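Local coordinates for E3 ubiquitin-protein ligase HERC2 (Homo sapiens, PDB 4L1M) that is probably an E3 ubiquitin-protein ligase that attaches ubiquitin to other proteins, represented here by its first RCC1-like beta-propeller domain, at residues L50-T56 with F65-R70; G72-T76 with Q87-L92. All blocks are in the same frame, centred on the assembly; numbering follows the deposited sequence. Where two conformers were deposited one is given.

Contact 1: residues L50-T56 with F65-R70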
loop_
_atom_site.group_PDB
_atom_site.type_symbol
_atom_site.label_atom_id
_atom_site.label_comp_id
_atom_site.label_asym_id
_atom_site.label_seq_id
_atom_site.Cartn_x
_atom_site.Cartn_y
_atom_site.Cartn_z
ATOM N N LEU A 50 -5.483 -9.592 17.890
ATOM C CA LEU A 50 -5.905 -8.538 16.965
ATOM C C LEU A 50 -7.415 -8.397 16.826
ATOM O O LEU A 50 -7.920 -7.304 16.646
ATOM C CB LEU A 50 -5.333 -8.810 15.578
ATOM C CG LEU A 50 -3.818 -8.846 15.486
ATOM C CD1 LEU A 50 -3.395 -9.169 14.067
ATOM C CD2 LEU A 50 -3.199 -7.524 15.935
ATOM N N ALA A 51 -8.134 -9.506 16.898
ATOM C CA ALA A 51 -9.576 -9.488 16.750
ATOM C C ALA A 51 -10.238 -8.655 17.851
ATOM O O ALA A 51 -11.253 -7.993 17.597
ATOM C CB ALA A 51 -10.122 -10.908 16.758
ATOM N N ASN A 52 -9.682 -8.704 19.068
ATOM C CA ASN A 52 -10.201 -7.910 20.202
ATOM C C ASN A 52 -10.294 -6.422 19.887
ATOM O O ASN A 52 -11.217 -5.736 20.310
ATOM C CB ASN A 52 -9.326 -8.094 21.442
ATOM C CG ASN A 52 -9.414 -9.495 22.037
ATOM O OD1 ASN A 52 -10.176 -10.343 21.577
ATOM N ND2 ASN A 52 -8.635 -9.736 23.086
ATOM N N LEU A 53 -9.349 -5.938 19.100
ATOM C CA LEU A 53 -9.312 -4.540 18.719
ATOM C C LEU A 53 -10.459 -4.125 17.792
ATOM O O LEU A 53 -10.872 -2.968 17.799
ATOM C CB LEU A 53 -7.998 -4.226 18.014
ATOM C CG LEU A 53 -6.665 -4.637 18.649
ATOM C CD1 LEU A 53 -5.539 -3.899 17.934
ATOM C CD2 LEU A 53 -6.592 -4.358 20.133
ATOM N N GLY A 54 -10.969 -5.062 16.992
ATOM C CA GLY A 54 -11.917 -4.701 15.939
ATOM C C GLY A 54 -11.167 -4.030 14.809
ATOM O O GLY A 54 -11.160 -2.804 14.687
ATOM N N VAL A 55 -10.535 -4.847 13.977
ATOM C CA VAL A 55 -9.646 -4.356 12.913
ATOM C C VAL A 55 -10.427 -3.829 11.705
ATOM O O VAL A 55 -11.362 -4.486 11.228
ATOM C CB VAL A 55 -8.695 -5.464 12.466
ATOM C CG1 VAL A 55 -7.749 -4.959 11.410
ATOM C CG2 VAL A 55 -7.908 -5.981 13.651
ATOM N N THR A 56 -10.076 -2.623 11.254
ATOM C CA THR A 56 -10.654 -2.049 10.032
ATOM C C THR A 56 -9.577 -1.906 8.970
ATOM O O THR A 56 -9.879 -1.934 7.776
ATOM C CB THR A 56 -11.355 -0.680 10.267
ATOM O OG1 THR A 56 -10.397 0.320 10.657
ATOM C CG2 THR A 56 -12.404 -0.790 11.340
ATOM N N PHE A 65 3.824 -3.591 12.152
ATOM C CA PHE A 65 2.612 -3.150 11.495
ATOM C C PHE A 65 1.742 -2.358 12.433
ATOM O O PHE A 65 1.800 -2.540 13.651
ATOM C CB PHE A 65 1.828 -4.311 10.843
ATOM C CG PHE A 65 1.365 -5.384 11.799
ATOM C CD1 PHE A 65 2.244 -6.291 12.320
ATOM C CD2 PHE A 65 0.026 -5.529 12.110
ATOM C CE1 PHE A 65 1.803 -7.294 13.180
ATOM C CE2 PHE A 65 -0.413 -6.533 12.951
ATOM C CZ PHE A 65 0.476 -7.417 13.483
ATOM N N LEU A 66 0.959 -1.474 11.830
ATOM C CA LEU A 66 -0.008 -0.679 12.516
ATOM C C LEU A 66 -1.371 -1.295 12.302
ATOM O O LEU A 66 -1.662 -1.822 11.217
ATOM C CB LEU A 66 -0.030 0.732 11.940
ATOM C CG LEU A 66 1.191 1.618 12.154
ATOM C CD1 LEU A 66 0.879 3.002 11.658
ATOM C CD2 LEU A 66 1.603 1.691 13.620
ATOM N N ILE A 67 -2.214 -1.214 13.328
ATOM C CA ILE A 67 -3.590 -1.690 13.234
ATOM C C ILE A 67 -4.517 -0.558 13.615
ATOM O O ILE A 67 -4.319 0.063 14.656
ATOM C CB ILE A 67 -3.839 -2.848 14.201
ATOM C CG1 ILE A 67 -2.764 -3.930 14.069
ATOM C CG2 ILE A 67 -5.193 -3.454 13.964
ATOM C CD1 ILE A 67 -1.685 -3.872 15.142
ATOM N N LEU A 68 -5.522 -0.288 12.788
ATOM C CA LEU A 68 -6.533 0.719 13.104
ATOM C C LEU A 68 -7.769 -0.000 13.628
ATOM O O LEU A 68 -8.241 -0.936 12.979
ATOM C CB LEU A 68 -6.899 1.501 11.853
ATOM C CG LEU A 68 -7.982 2.573 12.024
ATOM C CD1 LEU A 68 -7.499 3.614 13.010
ATOM C CD2 LEU A 68 -8.362 3.219 10.693
ATOM N N SER A 69 -8.293 0.458 14.772
ATOM C CA SER A 69 -9.456 -0.164 15.413
ATOM C C SER A 69 -10.734 0.554 15.048
ATOM O O SER A 69 -10.716 1.741 14.679
ATOM C CB SER A 69 -9.346 -0.120 16.933
ATOM O OG SER A 69 -8.056 0.227 17.335
ATOM N N ARG A 70 -11.853 -0.166 15.149
ATOM C CA ARG A 70 -13.192 0.383 14.883
ATOM C C ARG A 70 -13.398 1.734 15.601
ATOM O O ARG A 70 -14.006 2.658 15.038
ATOM C CB ARG A 70 -14.268 -0.650 15.267
ATOM C CG ARG A 70 -14.724 -0.651 16.706
ATOM C CD ARG A 70 -13.712 -1.174 17.704
ATOM N NE ARG A 70 -14.215 -0.915 19.066
ATOM C CZ ARG A 70 -13.568 -1.208 20.194
ATOM N NH1 ARG A 70 -12.376 -1.797 20.157
ATOM N NH2 ARG A 70 -14.136 -0.922 21.380
#
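Mostly buried antiparallel strand pairing joins Val55 and Ser69 at the open end of a beta hairpin, and the short helix and turn leading into strand 55-60 pack Leu50 and Leu53 against strand 64-69. Val55 and Ser69 form a non-hydrogen-bonded pair with diverging side chains, flanked by two backbone bonds. On one flank Thr56 N reaches Leu68 O at 3.0 Å, nearly straight at 172°; the hydroxyl OG1 of Thr56 adds a weak bond to that same oxygen. On the other, Arg70 N meets Gly54 O at 2.8 Å, in the carbonyl plane. The Arg70 side chain then doubles back, bent at chi2 (-71°), and its NH1 donates to Leu53 O at 3.0 Å; this oxygen lies at the guanidinium edge, whereas the donor stands well above the carbonyl plane. Two consecutive carbonyls of the turn are thus held by one residue.

Ile67 is the apolar hub. Its CG2 lies 3.7 Å from Val55 CG2 and 4.0 Å from Leu53 CD1, while its CD1 meets Leu50 CD2 at 4.0 Å, the two leucines crossing Ile67 at about a right angle. Leu50 turns its other methyl, CD1, to the edge of the Phe65 ring. Beyond the segments, Val27 of the neighbouring blade touches Leu50 and Val55, and Phe376 meets the Phe65 ring. Gly54, with positive phi, ends the type I turn from Ala51. The hairpin supplies the first two strands of a four-stranded antiparallel blade, the building unit of the RCC1-like beta-propeller.

Contact 2: residues G72-T76 with Q87-L92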
loop_
_atom_site.group_PDB
_atom_site.type_symbol
_atom_site.label_atom_id
_atom_site.label_comp_id
_atom_site.label_asym_id
_atom_site.label_seq_id
_atom_site.Cartn_x
_atom_site.Cartn_y
_atom_site.Cartn_z
ATOM N N GLY A 72 -11.212 4.008 16.284
ATOM C CA GLY A 72 -10.344 5.078 15.822
ATOM C C GLY A 72 -9.046 5.200 16.588
ATOM O O GLY A 72 -8.411 6.260 16.591
ATOM N N ARG A 73 -8.641 4.120 17.244
ATOM C CA ARG A 73 -7.327 4.077 17.840
ATOM C C ARG A 73 -6.373 3.253 16.979
ATOM O O ARG A 73 -6.794 2.429 16.189
ATOM C CB ARG A 73 -7.422 3.529 19.249
ATOM C CG ARG A 73 -8.145 4.476 20.184
ATOM C CD ARG A 73 -8.315 3.854 21.556
ATOM N NE ARG A 73 -9.376 4.511 22.328
ATOM C CZ ARG A 73 -9.852 4.069 23.495
ATOM N NH1 ARG A 73 -9.366 2.957 24.057
ATOM N NH2 ARG A 73 -10.826 4.739 24.106
ATOM N N VAL A 74 -5.084 3.490 17.171
ATOM C CA VAL A 74 -4.026 2.870 16.405
ATOM C C VAL A 74 -3.073 2.072 17.320
ATOM O O VAL A 74 -2.618 2.569 18.354
ATOM C CB VAL A 74 -3.236 3.934 15.663
ATOM C CG1 VAL A 74 -2.034 3.319 14.947
ATOM C CG2 VAL A 74 -4.118 4.634 14.644
ATOM N N TYR A 75 -2.782 0.832 16.935
ATOM C CA TYR A 75 -1.914 -0.018 17.708
ATOM C C TYR A 75 -0.758 -0.439 16.870
ATOM O O TYR A 75 -0.845 -0.445 15.631
ATOM C CB TYR A 75 -2.662 -1.254 18.170
ATOM C CG TYR A 75 -3.778 -0.932 19.121
ATOM C CD1 TYR A 75 -4.972 -0.412 18.649
ATOM C CD2 TYR A 75 -3.633 -1.102 20.488
ATOM C CE1 TYR A 75 -6.000 -0.093 19.520
ATOM C CE2 TYR A 75 -4.656 -0.769 21.358
ATOM C CZ TYR A 75 -5.838 -0.269 20.862
ATOM O OH TYR A 75 -6.895 0.049 21.683
ATOM N N THR A 76 0.335 -0.809 17.531
ATOM C CA THR A 76 1.514 -1.258 16.815
ATOM C C THR A 76 1.991 -2.593 17.361
ATOM O O THR A 76 1.909 -2.845 18.569
ATOM C CB THR A 76 2.648 -0.183 16.849
ATOM O OG1 THR A 76 3.750 -0.615 16.046
ATOM C CG2 THR A 76 3.147 0.105 18.281
ATOM N N GLN A 87 0.343 -2.668 21.047
ATOM C CA GLN A 87 0.451 -1.576 21.989
ATOM C C GLN A 87 -0.139 -0.337 21.356
ATOM O O GLN A 87 -0.032 -0.108 20.150
ATOM C CB GLN A 87 1.906 -1.334 22.377
ATOM C CG GLN A 87 2.562 -2.516 23.049
ATOM C CD GLN A 87 1.937 -2.837 24.384
ATOM O OE1 GLN A 87 2.056 -2.071 25.345
ATOM N NE2 GLN A 87 1.274 -3.990 24.460
ATOM N N LEU A 88 -0.772 0.451 22.207
ATOM C CA LEU A 88 -1.436 1.653 21.798
ATOM C C LEU A 88 -0.367 2.641 21.362
ATOM O O LEU A 88 0.612 2.817 22.063
ATOM C CB LEU A 88 -2.232 2.216 22.993
ATOM C CG LEU A 88 -3.168 3.395 22.702
ATOM C CD1 LEU A 88 -4.344 2.965 21.838
ATOM C CD2 LEU A 88 -3.669 4.005 24.009
ATOM N N VAL A 89 -0.558 3.261 20.204
ATOM C CA VAL A 89 0.294 4.346 19.785
ATOM C C VAL A 89 -0.154 5.597 20.525
ATOM O O VAL A 89 -1.228 6.088 20.313
ATOM C CB VAL A 89 0.237 4.552 18.260
ATOM C CG1 VAL A 89 1.078 5.759 17.843
ATOM C CG2 VAL A 89 0.725 3.289 17.546
ATOM N N GLN A 90 0.689 6.089 21.417
ATOM C CA GLN A 90 0.404 7.297 22.190
ATOM C C GLN A 90 0.541 8.553 21.315
ATOM O O GLN A 90 1.340 8.591 20.374
ATOM C CB GLN A 90 1.372 7.368 23.385
ATOM C CG GLN A 90 1.137 6.278 24.435
ATOM C CD GLN A 90 -0.172 6.452 25.194
ATOM O OE1 GLN A 90 -0.845 7.473 25.063
ATOM N NE2 GLN A 90 -0.544 5.450 25.987
ATOM N N GLY A 91 -0.225 9.582 21.632
ATOM C CA GLY A 91 -0.147 10.834 20.890
ATOM C C GLY A 91 -1.253 10.989 19.870
ATOM O O GLY A 91 -1.380 12.047 19.257
ATOM N N LEU A 92 -2.072 9.953 19.714
ATOM C CA LEU A 92 -3.269 10.030 18.865
ATOM C C LEU A 92 -4.580 9.987 19.643
ATOM O O LEU A 92 -5.654 10.189 19.057
ATOM C CB LEU A 92 -3.266 8.884 17.866
ATOM C CG LEU A 92 -2.040 8.801 16.965
ATOM C CD1 LEU A 92 -2.135 7.563 16.113
ATOM C CD2 LEU A 92 -1.893 10.030 16.087
#
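Three backbone hydrogen bonds join Val74 and Thr76 to Gln87 and Val89, fastening strand 74-78 to the short outer strand 87-88 and the residue after it. Thr76 and Gln87 form the hydrogen-bonded pair: Thr76 N donates to Gln87 O at 2.7 Å, and Gln87 N returns a bond to Thr76 O at 2.9 Å. Past the non-hydrogen-bonded pair Tyr75-Leu88, Val89 N gives Val74 O a third bond of 2.9 Å, close to straight at 173°, just where the outer strand gives way to loop.

One ring contact lies on the side of the sheet that bears Tyr75 and Leu88. Leu88 CD1 sits over a face of the Tyr75 ring, 4.0 Å from its centroid and displaced toward the rim, a CH-pi contact. With CG of Leu88 anti to the backbone N (chi1 -172°), this methyl also reaches CB and CD of Arg73. Pro86 and Leu53 add further contacts to the tyrosine.

Apolar packing occupies the other side. Val74 and Val89 lie side by side, CG1 to CG2 at 3.8 Å, and Leu92 CD1 comes obliquely against CB of Val74, also at 3.8 Å. Thr76 meets Val89 CG2 roughly at right angles. Pro140 touches both Val89 and Leu92, with Trp121 on the former and Tyr119 on the latter, so this side faces the following blade. Strand 87-88 is thus the short outermost strand of a four-stranded antiparallel blade, the up-and-down arrangement of beta-propellers, here of the RCC1-like family.

In the fold
From the N terminus, the chain leaves the sheet of strands 27-31 and 45-46, which is completed by the C-terminal strands 365-370 and 374-379, and enters the next blade through residues 50-56. Contact 1 closes the hairpin of strands 55-60 and 64-69. Contact 2 opens only after it has closed and joins strand 74-78 to strand 87-88 around a longer loop, so the two follow in series without nesting. Strands 64-69 and 74-78 are neighbours in the sheet and stitch the contacts together: Ile67 N probably bonds to Tyr75 O, and Leu53 packs on Tyr75. Together the contacts span one complete propeller blade.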